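Recombination protein uvsY (Enterobacteria phage T4, PDB 4ZWS) binds DNA and promotes viral DNA synthesis by helping UvsX recombinase assemble on single-stranded DNA and displace bound gp32. Local coordinates at residues A[4-9]-A[33-38]; A[47-52]-A[98-103]; A[26-31]-A[115-120]; A[41-46]-A[105-110]. One frame throughout, in Å; residues are numbered along the deposited sequence.

Contact 1 (A[4-9]-A[33-38]); sequences EDLQEE and SKWLNK
The indole of Trp35 is the flat group at the centre: CD of Lys38 sits 3.4 Å above one face, while the backbone O of Leu6 meets the ring at its edge, near the plane, 3.6 Å from CH2. The contact is an antiparallel helix pair, helix 3-14 against the long helix 21-64; the segment axes are 13.3 Å apart at 169°, so long side chains must span the distance. Trp35 also touches Ala113, Leu114 and Ile117 of helix 91-135, and its NE1 hydrogen-bonds Asp13; the indole thus lies where the three helices meet. Leu6, its CG anti to the carbonyl carbon, and the indole lie side by side, pointing opposite ways, with Leu6 CD2 3.9 Å from Trp35 CZ3. Glu9 points toward helix 21-64 with its chain fully extended, which carries the carboxylate tip to tip against two lysines. The resulting salt-bridge network is shared further, because Lys34 NZ also pairs with Asp13. Lys38 bends only at its last torsion (chi4 57°), and its CE packs 3.5 Å from Leu6 CD2. Glu9 OE1 accepts hydrogen bonds from both lysines, Lys34 NZ at 2.7 Å and Lys38 NZ at 3.0 Å, each approaching from above the carboxylate plane.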
loop_
_atom_site.group_PDB
_atom_site.type_symbol
_atom_site.label_atom_id
_atom_site.label_comp_id
_atom_site.label_asym_id
_atom_site.label_seq_id
_atom_site.Cartn_x
_atom_site.Cartn_y
_atom_site.Cartn_z
ATOM N N GLU A 4 -6.538 -30.145 1.223
ATOM C CA GLU A 4 -7.051 -30.770 0.022
ATOM C C GLU A 4 -8.573 -30.962 0.107
ATOM O O GLU A 4 -9.263 -30.883 -0.906
ATOM C CB GLU A 4 -6.346 -32.100 -0.225
ATOM C CG GLU A 4 -4.877 -31.925 -0.591
ATOM C CD GLU A 4 -3.998 -31.511 0.598
ATOM O OE1 GLU A 4 -4.480 -31.578 1.757
ATOM O OE2 GLU A 4 -2.835 -31.092 0.366
ATOM N N ASP A 5 -9.098 -31.168 1.314
ATOM C CA ASP A 5 -10.540 -31.278 1.490
ATOM C C ASP A 5 -11.221 -29.960 1.143
ATOM O O ASP A 5 -12.251 -29.947 0.460
ATOM C CB ASP A 5 -10.904 -31.686 2.915
ATOM C CG ASP A 5 -10.529 -33.120 3.235
ATOM O OD1 ASP A 5 -10.281 -33.410 4.424
ATOM O OD2 ASP A 5 -10.511 -33.962 2.310
ATOM N N LEU A 6 -10.649 -28.858 1.623
ATOM C CA LEU A 6 -11.175 -27.529 1.325
ATOM C C LEU A 6 -11.119 -27.220 -0.166
ATOM O O LEU A 6 -12.079 -26.700 -0.736
ATOM C CB LEU A 6 -10.403 -26.459 2.106
ATOM C CG LEU A 6 -10.586 -26.526 3.625
ATOM C CD1 LEU A 6 -9.831 -25.403 4.312
ATOM C CD2 LEU A 6 -12.051 -26.427 3.939
ATOM N N GLN A 7 -10.003 -27.569 -0.796
ATOM C CA GLN A 7 -9.848 -27.359 -2.226
ATOM C C GLN A 7 -10.967 -28.056 -2.977
ATOM O O GLN A 7 -11.617 -27.469 -3.849
ATOM C CB GLN A 7 -8.492 -27.857 -2.696
ATOM C CG GLN A 7 -7.379 -27.048 -2.125
ATOM C CD GLN A 7 -6.021 -27.509 -2.590
ATOM O OE1 GLN A 7 -5.869 -28.625 -3.098
ATOM N NE2 GLN A 7 -5.012 -26.653 -2.404
ATOM N N GLU A 8 -11.201 -29.306 -2.608
ATOM C CA GLU A 8 -12.229 -30.096 -3.240
ATOM C C GLU A 8 -13.615 -29.539 -2.942
ATOM O O GLU A 8 -14.473 -29.479 -3.832
ATOM C CB GLU A 8 -12.101 -31.551 -2.799
ATOM C CG GLU A 8 -12.573 -32.516 -3.860
ATOM C CD GLU A 8 -11.914 -32.262 -5.211
ATOM O OE1 GLU A 8 -10.688 -31.982 -5.249
ATOM O OE2 GLU A 8 -12.644 -32.310 -6.232
ATOM N N GLU A 9 -13.823 -29.103 -1.706
ATOM C CA GLU A 9 -15.117 -28.566 -1.312
ATOM C C GLU A 9 -15.479 -27.284 -2.074
ATOM O O GLU A 9 -16.613 -27.140 -2.541
ATOM C CB GLU A 9 -15.159 -28.303 0.183
ATOM C CG GLU A 9 -16.531 -27.892 0.661
ATOM C CD GLU A 9 -16.621 -27.745 2.165
ATOM O OE1 GLU A 9 -17.706 -27.364 2.652
ATOM O OE2 GLU A 9 -15.615 -28.012 2.860
ATOM N N SER A 33 -21.734 -17.570 3.841
ATOM C CA SER A 33 -21.925 -17.809 5.260
ATOM C C SER A 33 -21.148 -19.063 5.724
ATOM O O SER A 33 -20.478 -19.033 6.757
ATOM C CB SER A 33 -23.412 -17.908 5.557
ATOM O OG SER A 33 -23.621 -18.375 6.859
ATOM N N LYS A 34 -21.237 -20.151 4.954
ATOM C CA LYS A 34 -20.573 -21.410 5.295
ATOM C C LYS A 34 -19.064 -21.217 5.421
ATOM O O LYS A 34 -18.448 -21.659 6.388
ATOM C CB LYS A 34 -20.831 -22.480 4.242
ATOM C CG LYS A 34 -20.504 -23.884 4.724
ATOM C CD LYS A 34 -19.649 -24.635 3.735
ATOM C CE LYS A 34 -20.339 -24.909 2.440
ATOM N NZ LYS A 34 -19.374 -25.519 1.495
ATOM N N TRP A 35 -18.475 -20.566 4.423
ATOM C CA TRP A 35 -17.032 -20.349 4.399
ATOM C C TRP A 35 -16.618 -19.267 5.389
ATOM O O TRP A 35 -15.505 -19.284 5.899
ATOM C CB TRP A 35 -16.559 -20.008 2.985
ATOM C CG TRP A 35 -16.508 -21.218 2.095
ATOM C CD1 TRP A 35 -17.487 -21.664 1.265
ATOM C CD2 TRP A 35 -15.412 -22.131 1.950
ATOM N NE1 TRP A 35 -17.075 -22.797 0.611
ATOM C CE2 TRP A 35 -15.803 -23.104 1.015
ATOM C CE3 TRP A 35 -14.141 -22.217 2.518
ATOM C CZ2 TRP A 35 -14.969 -24.153 0.637
ATOM C CZ3 TRP A 35 -13.312 -23.263 2.139
ATOM C CH2 TRP A 35 -13.732 -24.214 1.209
ATOM N N LEU A 36 -17.521 -18.344 5.686
ATOM C CA LEU A 36 -17.238 -17.365 6.715
ATOM C C LEU A 36 -17.056 -18.074 8.047
ATOM O O LEU A 36 -16.149 -17.735 8.808
ATOM C CB LEU A 36 -18.355 -16.330 6.784
ATOM C CG LEU A 36 -18.095 -15.102 7.647
ATOM C CD1 LEU A 36 -16.783 -14.435 7.272
ATOM C CD2 LEU A 36 -19.238 -14.140 7.443
ATOM N N ASN A 37 -17.865 -19.102 8.289
ATOM C CA ASN A 37 -17.741 -19.931 9.494
ATOM C C ASN A 37 -16.472 -20.762 9.560
ATOM O O ASN A 37 -15.876 -20.877 10.626
ATOM C CB ASN A 37 -18.955 -20.834 9.637
ATOM C CG ASN A 37 -20.179 -20.057 10.001
ATOM O OD1 ASN A 37 -20.068 -18.916 10.452
ATOM N ND2 ASN A 37 -21.358 -20.633 9.764
ATOM N N LYS A 38 -16.070 -21.352 8.438
ATOM C CA LYS A 38 -14.806 -22.076 8.391
ATOM C C LYS A 38 -13.694 -21.140 8.849
ATOM O O LYS A 38 -12.946 -21.460 9.765
ATOM C CB LYS A 38 -14.511 -22.593 6.985
ATOM C CG LYS A 38 -15.301 -23.810 6.582
ATOM C CD LYS A 38 -15.008 -24.182 5.136
ATOM C CE LYS A 38 -15.390 -25.620 4.819
ATOM N NZ LYS A 38 -16.818 -25.933 5.097
#

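Contact 2 (A[47-52]-A[98-103]); sequences LRIEAQ and TSLQYW
Apolar contacts dominate this antiparallel helix-helix interface, where the segments of helices 21-64 and 91-135 run 9.5 Å apart and cross at -163°. Ile49 points straight at the other helix and divides its two branches between neighbours. Its CG2, anti to the backbone N, lies 3.7 Å from Leu100 CB, the two side chains running alongside each other, head to tail. Leu100, with CG likewise anti to its N, sets CD2 against the aliphatic part of Glu50; Leu100 CD2 lies 3.6 Å from Glu50 CG, an oblique crossing at the more exposed margin.

A CH-pi interaction involves the other branch. Ile49 CG1 is anti to the carbonyl carbon and chi2 is extended (177°), so CD1 ends over one face of Trp103, 3.8 Å from the centroid of the five-membered ring and 30° off its normal. The isoleucine and tryptophan side chains cross at about a right angle.

Polar groups take little part: Ser99 OG is 3.8 Å from Ile49 CG2 but hydrogen-bonds back to Val96 O in its own helix.

Toward the middle of the pair, Trp103 continues onto Ile42, Glu45 and Met46 of helix 21-64, while Thr98 and Gln101 pack against Leu47 of a second subunit.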
loop_
_atom_site.group_PDB
_atom_site.type_symbol
_atom_site.label_atom_id
_atom_site.label_comp_id
_atom_site.label_asym_id
_atom_site.label_seq_id
_atom_site.Cartn_x
_atom_site.Cartn_y
_atom_site.Cartn_z
ATOM N N LEU A 47 -5.478 -19.603 17.440
ATOM C CA LEU A 47 -5.308 -18.883 18.679
ATOM C C LEU A 47 -4.956 -19.925 19.759
ATOM O O LEU A 47 -4.113 -19.719 20.654
ATOM C CB LEU A 47 -6.592 -18.103 18.908
ATOM C CG LEU A 47 -6.862 -17.071 19.959
ATOM C CD1 LEU A 47 -5.821 -16.010 19.698
ATOM C CD2 LEU A 47 -8.250 -16.512 19.696
ATOM N N ARG A 48 -5.633 -21.058 19.660
ATOM C CA ARG A 48 -5.416 -22.203 20.530
ATOM C C ARG A 48 -4.013 -22.825 20.310
ATOM O O ARG A 48 -3.289 -23.149 21.254
ATOM C CB ARG A 48 -6.539 -23.192 20.269
ATOM C CG ARG A 48 -6.772 -24.272 21.251
ATOM C CD ARG A 48 -7.906 -25.110 20.691
ATOM N NE ARG A 48 -9.128 -24.305 20.598
ATOM C CZ ARG A 48 -10.060 -24.436 19.648
ATOM N NH1 ARG A 48 -9.905 -25.320 18.670
ATOM N NH2 ARG A 48 -11.140 -23.660 19.653
ATOM N N ILE A 49 -3.622 -22.954 19.047
ATOM C CA ILE A 49 -2.320 -23.514 18.691
ATOM C C ILE A 49 -1.170 -22.619 19.173
ATOM O O ILE A 49 -0.160 -23.124 19.674
ATOM C CB ILE A 49 -2.211 -23.757 17.191
ATOM C CG1 ILE A 49 -3.193 -24.850 16.766
ATOM C CG2 ILE A 49 -0.795 -24.154 16.801
ATOM C CD1 ILE A 49 -3.178 -25.074 15.261
ATOM N N GLU A 50 -1.316 -21.300 19.034
ATOM C CA GLU A 50 -0.278 -20.375 19.497
ATOM C C GLU A 50 -0.038 -20.527 20.984
ATOM O O GLU A 50 1.093 -20.387 21.449
ATOM C CB GLU A 50 -0.647 -18.918 19.201
ATOM C CG GLU A 50 -0.063 -18.392 17.907
ATOM C CD GLU A 50 -0.604 -17.024 17.520
ATOM O OE1 GLU A 50 -1.574 -16.549 18.162
ATOM O OE2 GLU A 50 -0.061 -16.430 16.562
ATOM N N ALA A 51 -1.090 -20.862 21.723
ATOM C CA ALA A 51 -0.961 -21.100 23.150
ATOM C C ALA A 51 -0.117 -22.359 23.364
ATOM O O ALA A 51 0.747 -22.397 24.248
ATOM C CB ALA A 51 -2.318 -21.238 23.801
ATOM N N GLN A 52 -0.379 -23.391 22.566
ATOM C CA GLN A 52 0.380 -24.627 22.658
ATOM C C GLN A 52 1.841 -24.394 22.323
ATOM O O GLN A 52 2.738 -25.022 22.889
ATOM C CB GLN A 52 -0.173 -25.687 21.723
ATOM C CG GLN A 52 -1.312 -26.462 22.282
ATOM C CD GLN A 52 -1.766 -27.526 21.326
ATOM O OE1 GLN A 52 -0.989 -27.973 20.478
ATOM N NE2 GLN A 52 -3.022 -27.949 21.451
ATOM N N THR A 98 4.455 -25.847 12.795
ATOM C CA THR A 98 4.109 -26.191 11.435
ATOM C C THR A 98 2.596 -26.206 11.355
ATOM O O THR A 98 2.008 -25.606 10.458
ATOM C CB THR A 98 4.710 -27.534 11.002
ATOM O OG1 THR A 98 6.138 -27.449 11.033
ATOM C CG2 THR A 98 4.270 -27.877 9.600
ATOM N N SER A 99 1.980 -26.892 12.312
ATOM C CA SER A 99 0.532 -26.909 12.442
ATOM C C SER A 99 0.015 -25.478 12.375
ATOM O O SER A 99 -0.867 -25.189 11.565
ATOM C CB SER A 99 0.101 -27.625 13.718
ATOM O OG SER A 99 0.695 -26.995 14.819
ATOM N N LEU A 100 0.541 -24.593 13.225
ATOM C CA LEU A 100 0.140 -23.186 13.157
ATOM C C LEU A 100 0.198 -22.550 11.769
ATOM O O LEU A 100 -0.782 -21.943 11.320
ATOM C CB LEU A 100 1.009 -22.347 14.086
ATOM C CG LEU A 100 0.491 -20.932 14.341
ATOM C CD1 LEU A 100 -0.871 -20.864 14.997
ATOM C CD2 LEU A 100 1.510 -20.204 15.160
ATOM N N GLN A 101 1.309 -22.761 11.066
ATOM C CA GLN A 101 1.498 -22.209 9.731
ATOM C C GLN A 101 0.510 -22.852 8.759
ATOM O O GLN A 101 -0.055 -22.174 7.900
ATOM C CB GLN A 101 2.912 -22.459 9.265
ATOM C CG GLN A 101 3.999 -21.824 10.112
ATOM C CD GLN A 101 4.342 -20.436 9.718
ATOM O OE1 GLN A 101 3.681 -19.475 10.123
ATOM N NE2 GLN A 101 5.410 -20.303 8.934
ATOM N N TYR A 102 0.285 -24.158 8.937
ATOM C CA TYR A 102 -0.622 -24.933 8.093
ATOM C C TYR A 102 -2.039 -24.408 8.198
ATOM O O TYR A 102 -2.723 -24.232 7.187
ATOM C CB TYR A 102 -0.613 -26.397 8.512
ATOM C CG TYR A 102 -1.410 -27.315 7.617
ATOM C CD1 TYR A 102 -2.677 -27.749 7.996
ATOM C CD2 TYR A 102 -0.922 -27.723 6.373
ATOM C CE1 TYR A 102 -3.431 -28.589 7.177
ATOM C CE2 TYR A 102 -1.662 -28.568 5.547
ATOM C CZ TYR A 102 -2.918 -28.994 5.957
ATOM O OH TYR A 102 -3.666 -29.831 5.152
ATOM N N TRP A 103 -2.470 -24.166 9.429
ATOM C CA TRP A 103 -3.758 -23.552 9.701
ATOM C C TRP A 103 -3.823 -22.146 9.127
ATOM O O TRP A 103 -4.866 -21.725 8.628
ATOM C CB TRP A 103 -4.015 -23.617 11.193
ATOM C CG TRP A 103 -4.529 -24.969 11.581
ATOM C CD1 TRP A 103 -3.805 -26.010 12.070
ATOM C CD2 TRP A 103 -5.903 -25.343 11.733
ATOM N NE1 TRP A 103 -4.630 -27.062 12.387
ATOM C CE2 TRP A 103 -5.926 -26.670 12.209
ATOM C CE3 TRP A 103 -7.115 -24.705 11.468
ATOM C CZ2 TRP A 103 -7.112 -27.366 12.429
ATOM C CZ3 TRP A 103 -8.292 -25.400 11.688
ATOM C CH2 TRP A 103 -8.279 -26.716 12.168
#

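Contact 3 (A[26-31]-A[115-120]); sequences ANNVML and DAIKSR
Two long antiparallel helices, 21-64 and 91-135, are joined here by a buried polar bridge, with the segment axes 9.5 Å apart at 166°. Asn28 is its hub: CG is anti to the backbone N, and the amide uses both ends. ND2 donates to Ile117 O at 3.0 Å, in the amide plane but from above the carbonyl plane, to a backbone oxygen of the facing helix. Arg120 extends from CG to NE and lies beside Asn28 with the reverse heading, its guanidinium nearly coplanar with the amide, 17° apart. The rest of that guanidinium is gripped from its own chain, NE by Val14 O and NH2 by Phe15 O and Glu24, which should fix its rotation and balance its charge. Leu31 CD1 lies over one guanidinium face, 3.7 Å from NH1, and Leu31 CB meets Ile117 CD1 at 3.9 Å. Arg120 NH1 reaches Asn28 OD1 at 2.9 Å, nearly straight at 163°, along a lone pair in the carbonyl plane.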
loop_
_atom_site.group_PDB
_atom_site.type_symbol
_atom_site.label_atom_id
_atom_site.label_comp_id
_atom_site.label_asym_id
_atom_site.label_seq_id
_atom_site.Cartn_x
_atom_site.Cartn_y
_atom_site.Cartn_z
ATOM N N ALA A 26 -29.510 -17.449 -4.488
ATOM C CA ALA A 26 -29.899 -17.517 -3.081
ATOM C C ALA A 26 -28.910 -18.374 -2.300
ATOM O O ALA A 26 -28.501 -18.014 -1.194
ATOM C CB ALA A 26 -31.307 -18.057 -2.938
ATOM N N ASN A 27 -28.529 -19.510 -2.879
ATOM C CA ASN A 27 -27.630 -20.431 -2.212
ATOM C C ASN A 27 -26.220 -19.846 -2.095
ATOM O O ASN A 27 -25.439 -20.264 -1.236
ATOM C CB ASN A 27 -27.572 -21.763 -2.956
ATOM C CG ASN A 27 -26.854 -22.846 -2.158
ATOM O OD1 ASN A 27 -26.767 -22.779 -0.932
ATOM N ND2 ASN A 27 -26.317 -23.837 -2.858
ATOM N N ASN A 28 -25.896 -18.891 -2.961
ATOM C CA ASN A 28 -24.580 -18.271 -2.941
ATOM C C ASN A 28 -24.357 -17.569 -1.603
ATOM O O ASN A 28 -23.238 -17.540 -1.075
ATOM C CB ASN A 28 -24.405 -17.289 -4.094
ATOM C CG ASN A 28 -22.961 -16.862 -4.275
ATOM O OD1 ASN A 28 -22.133 -17.633 -4.753
ATOM N ND2 ASN A 28 -22.651 -15.634 -3.873
ATOM N N VAL A 29 -25.435 -16.993 -1.072
ATOM C CA VAL A 29 -25.390 -16.323 0.223
ATOM C C VAL A 29 -25.094 -17.310 1.336
ATOM O O VAL A 29 -24.328 -17.028 2.251
ATOM C CB VAL A 29 -26.727 -15.604 0.512
ATOM C CG1 VAL A 29 -26.609 -14.646 1.688
ATOM C CG2 VAL A 29 -27.214 -14.905 -0.752
ATOM N N MET A 30 -25.676 -18.490 1.215
ATOM C CA MET A 30 -25.466 -19.540 2.188
ATOM C C MET A 30 -24.024 -20.017 2.114
ATOM O O MET A 30 -23.389 -20.255 3.146
ATOM C CB MET A 30 -26.449 -20.685 1.948
ATOM C CG MET A 30 -27.709 -20.566 2.790
ATOM S SD MET A 30 -28.924 -21.870 2.498
ATOM C CE MET A 30 -29.526 -21.411 0.881
ATOM N N LEU A 31 -23.502 -20.136 0.891
ATOM C CA LEU A 31 -22.113 -20.547 0.713
ATOM C C LEU A 31 -21.141 -19.584 1.365
ATOM O O LEU A 31 -20.194 -20.005 2.026
ATOM C CB LEU A 31 -21.764 -20.671 -0.767
ATOM C CG LEU A 31 -22.372 -21.833 -1.535
ATOM C CD1 LEU A 31 -21.983 -21.721 -2.996
ATOM C CD2 LEU A 31 -21.856 -23.122 -0.955
ATOM N N ASP A 115 -13.593 -14.603 -1.502
ATOM C CA ASP A 115 -13.456 -13.758 -2.687
ATOM C C ASP A 115 -14.145 -14.391 -3.881
ATOM O O ASP A 115 -14.887 -13.734 -4.618
ATOM C CB ASP A 115 -11.981 -13.521 -3.028
ATOM C CG ASP A 115 -11.325 -12.505 -2.126
ATOM O OD1 ASP A 115 -12.049 -11.617 -1.619
ATOM O OD2 ASP A 115 -10.088 -12.606 -1.923
ATOM N N ALA A 116 -13.894 -15.684 -4.052
ATOM C CA ALA A 116 -14.442 -16.433 -5.169
ATOM C C ALA A 116 -15.968 -16.451 -5.141
ATOM O O ALA A 116 -16.624 -16.245 -6.156
ATOM C CB ALA A 116 -13.889 -17.850 -5.154
ATOM N N ILE A 117 -16.518 -16.669 -3.955
ATOM C CA ILE A 117 -17.951 -16.788 -3.779
ATOM C C ILE A 117 -18.651 -15.461 -3.977
ATOM O O ILE A 117 -19.745 -15.401 -4.552
ATOM C CB ILE A 117 -18.269 -17.351 -2.400
ATOM C CG1 ILE A 117 -17.755 -18.779 -2.317
ATOM C CG2 ILE A 117 -19.757 -17.304 -2.124
ATOM C CD1 ILE A 117 -18.115 -19.432 -1.045
ATOM N N LYS A 118 -18.009 -14.401 -3.503
ATOM C CA LYS A 118 -18.508 -13.050 -3.693
ATOM C C LYS A 118 -18.603 -12.786 -5.184
ATOM O O LYS A 118 -19.622 -12.310 -5.688
ATOM C CB LYS A 118 -17.582 -12.054 -3.002
ATOM C CG LYS A 118 -18.111 -10.653 -2.803
ATOM C CD LYS A 118 -17.026 -9.828 -2.127
ATOM C CE LYS A 118 -17.519 -8.470 -1.673
ATOM N NZ LYS A 118 -16.450 -7.732 -0.934
ATOM N N SER A 119 -17.540 -13.162 -5.881
ATOM C CA SER A 119 -17.456 -13.043 -7.327
ATOM C C SER A 119 -18.515 -13.905 -8.021
ATOM O O SER A 119 -19.118 -13.503 -9.016
ATOM C CB SER A 119 -16.051 -13.437 -7.782
ATOM O OG SER A 119 -15.978 -13.545 -9.189
ATOM N N ARG A 120 -18.756 -15.082 -7.465
ATOM C CA ARG A 120 -19.743 -16.002 -8.002
ATOM C C ARG A 120 -21.144 -15.375 -8.023
ATOM O O ARG A 120 -21.895 -15.557 -8.982
ATOM C CB ARG A 120 -19.750 -17.293 -7.179
ATOM C CG ARG A 120 -20.693 -18.375 -7.687
ATOM C CD ARG A 120 -20.567 -19.618 -6.837
ATOM N NE ARG A 120 -21.425 -20.690 -7.309
ATOM C CZ ARG A 120 -22.682 -20.858 -6.915
ATOM N NH1 ARG A 120 -23.225 -20.016 -6.044
ATOM N NH2 ARG A 120 -23.399 -21.860 -7.399
#

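Contact 4 (A[41-46]-A[105-110]); sequences SIKKEM and ILLDFC
Ile42 projects toward helix 91-135 and is met there by Leu106, Leu107 and Cys110, midway along the antiparallel pair of helices 21-64 and 91-135. The segment axes lie 9.6 Å apart and cross at -163°, and Ile42 faces Leu107 most directly. These two cross obliquely: Ile42 CG2, anti to its backbone N, rests 3.7 Å from Leu107 CB. The ethyl branch takes the other direction. With CG1 anti to the carbonyl carbon and chi2 at 169°, its CD1 reaches between Leu106 and Cys110, residues one helical turn apart. It lies 3.8 Å from Leu106 CB, the two side chains crossing at about a right angle, and 3.6 Å from Cys110 SG.

Leu107, whose CG is anti to the N, spreads its methyls over helix 21-64. CD1 meets Lys43 CG at 4.0 Å in an oblique crossing, and CD2 comes 4.2 Å from Met46 SD. The lysine contributes only its aliphatic root, since its chain bends at chi3 and carries the ammonium group off from helix 91-135.

Leu3 of helix 3-14 and the terminal Met1 add further apolar cover to Leu106. The two segments are therefore held by branched aliphatic groups and sulfur through dispersion and hydrophobic burial, and the charged groups stay at the margin, where Asp108 pairs with Lys43 of a second subunit.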
loop_
_atom_site.group_PDB
_atom_site.type_symbol
_atom_site.label_atom_id
_atom_site.label_comp_id
_atom_site.label_asym_id
_atom_site.label_seq_id
_atom_site.Cartn_x
_atom_site.Cartn_y
_atom_site.Cartn_z
ATOM N N SER A 41 -13.749 -20.353 12.486
ATOM C CA SER A 41 -13.264 -21.498 13.257
ATOM C C SER A 41 -11.753 -21.637 13.226
ATOM O O SER A 41 -11.128 -21.933 14.237
ATOM C CB SER A 41 -13.854 -22.799 12.719
ATOM O OG SER A 41 -15.196 -22.932 13.116
ATOM N N ILE A 42 -11.178 -21.402 12.055
ATOM C CA ILE A 42 -9.747 -21.499 11.872
ATOM C C ILE A 42 -9.046 -20.453 12.741
ATOM O O ILE A 42 -8.051 -20.772 13.382
ATOM C CB ILE A 42 -9.385 -21.375 10.382
ATOM C CG1 ILE A 42 -9.938 -22.594 9.636
ATOM C CG2 ILE A 42 -7.884 -21.239 10.183
ATOM C CD1 ILE A 42 -9.885 -22.486 8.115
ATOM N N LYS A 43 -9.564 -19.226 12.797
ATOM C CA LYS A 43 -8.966 -18.246 13.692
ATOM C C LYS A 43 -8.973 -18.738 15.143
ATOM O O LYS A 43 -7.988 -18.572 15.868
ATOM C CB LYS A 43 -9.667 -16.882 13.618
ATOM C CG LYS A 43 -9.261 -15.991 12.459
ATOM C CD LYS A 43 -9.981 -14.631 12.496
ATOM C CE LYS A 43 -11.494 -14.764 12.439
ATOM N NZ LYS A 43 -12.195 -13.482 12.757
ATOM N N LYS A 44 -10.068 -19.359 15.562
ATOM C CA LYS A 44 -10.151 -19.871 16.929
ATOM C C LYS A 44 -9.114 -20.961 17.164
ATOM O O LYS A 44 -8.435 -20.973 18.184
ATOM C CB LYS A 44 -11.546 -20.411 17.241
ATOM C CG LYS A 44 -12.597 -19.336 17.442
ATOM C CD LYS A 44 -13.840 -19.883 18.153
ATOM C CE LYS A 44 -15.146 -19.356 17.537
ATOM N NZ LYS A 44 -15.498 -20.021 16.236
ATOM N N GLU A 45 -8.976 -21.857 16.196
ATOM C CA GLU A 45 -8.014 -22.936 16.296
ATOM C C GLU A 45 -6.562 -22.433 16.369
ATOM O O GLU A 45 -5.772 -22.912 17.181
ATOM C CB GLU A 45 -8.176 -23.889 15.109
ATOM C CG GLU A 45 -7.224 -25.074 15.155
ATOM C CD GLU A 45 -7.469 -25.992 16.350
ATOM O OE1 GLU A 45 -8.548 -25.899 16.975
ATOM O OE2 GLU A 45 -6.568 -26.790 16.688
ATOM N N MET A 46 -6.225 -21.445 15.551
ATOM C CA MET A 46 -4.871 -20.893 15.530
ATOM C C MET A 46 -4.486 -20.219 16.836
ATOM O O MET A 46 -3.336 -20.250 17.283
ATOM C CB MET A 46 -4.735 -19.884 14.389
ATOM C CG MET A 46 -4.892 -20.476 13.013
ATOM S SD MET A 46 -4.539 -19.260 11.747
ATOM C CE MET A 46 -2.755 -19.097 11.881
ATOM N N ILE A 105 -2.424 -21.301 6.461
ATOM C CA ILE A 105 -2.660 -21.569 5.050
ATOM C C ILE A 105 -4.134 -21.827 4.808
ATOM O O ILE A 105 -4.695 -21.333 3.833
ATOM C CB ILE A 105 -1.814 -22.748 4.542
ATOM C CG1 ILE A 105 -0.349 -22.308 4.417
ATOM C CG2 ILE A 105 -2.274 -23.175 3.166
ATOM C CD1 ILE A 105 0.591 -23.386 3.910
ATOM N N LEU A 106 -4.763 -22.587 5.698
ATOM C CA LEU A 106 -6.188 -22.856 5.574
ATOM C C LEU A 106 -6.967 -21.557 5.679
ATOM O O LEU A 106 -7.907 -21.334 4.914
ATOM C CB LEU A 106 -6.672 -23.832 6.648
ATOM C CG LEU A 106 -5.998 -25.203 6.696
ATOM C CD1 LEU A 106 -6.665 -26.073 7.721
ATOM C CD2 LEU A 106 -6.015 -25.859 5.320
ATOM N N LEU A 107 -6.542 -20.680 6.587
ATOM C CA LEU A 107 -7.205 -19.395 6.768
ATOM C C LEU A 107 -7.155 -18.590 5.476
ATOM O O LEU A 107 -8.171 -18.045 5.037
ATOM C CB LEU A 107 -6.559 -18.594 7.897
ATOM C CG LEU A 107 -7.276 -17.299 8.280
ATOM C CD1 LEU A 107 -8.627 -17.605 8.905
ATOM C CD2 LEU A 107 -6.439 -16.489 9.210
ATOM N N ASP A 108 -5.971 -18.528 4.864
ATOM C CA ASP A 108 -5.809 -17.785 3.617
ATOM C C ASP A 108 -6.630 -18.381 2.490
ATOM O O ASP A 108 -7.232 -17.645 1.706
ATOM C CB ASP A 108 -4.344 -17.710 3.194
ATOM C CG ASP A 108 -3.510 -16.886 4.154
ATOM O OD1 ASP A 108 -4.120 -16.109 4.933
ATOM O OD2 ASP A 108 -2.258 -16.973 4.095
ATOM N N PHE A 109 -6.703 -19.705 2.437
ATOM C CA PHE A 109 -7.514 -20.348 1.419
ATOM C C PHE A 109 -8.971 -19.922 1.559
ATOM O O PHE A 109 -9.630 -19.643 0.563
ATOM C CB PHE A 109 -7.411 -21.868 1.484
ATOM C CG PHE A 109 -8.197 -22.550 0.407
ATOM C CD1 PHE A 109 -9.494 -22.987 0.648
ATOM C CD2 PHE A 109 -7.661 -22.708 -0.867
ATOM C CE1 PHE A 109 -10.240 -23.595 -0.360
ATOM C CE2 PHE A 109 -8.398 -23.316 -1.876
ATOM C CZ PHE A 109 -9.691 -23.763 -1.616
ATOM N N CYS A 110 -9.462 -19.867 2.789
ATOM C CA CYS A 110 -10.839 -19.463 3.033
ATOM C C CYS A 110 -11.082 -17.997 2.674
ATOM O O CYS A 110 -12.186 -17.651 2.233
ATOM C CB CYS A 110 -11.213 -19.689 4.499
ATOM S SG CYS A 110 -11.338 -21.415 4.954
#

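In the fold
Contacts 2, 4 and 3 follow one another along the same antiparallel pair, helices 21-64 and 91-135, with contact 4 near the centre of the chain and contact 3 about 19 Å from it. Contact 1 instead sets helix 3-14 on that pair, and its Trp35 touches Phe109 and Cys110 of contact 4 and Ile117 of contact 3. Chemistry changes along the pair: contacts 2 and 4 are apolar and partly buried, abutting through Trp103, whereas contact 3, wholly buried, relies on amide and guanidinium hydrogen bonds. Contact 1, also partly buried, combines salt bridges with indole packing. All four border a second subunit of the heptamer.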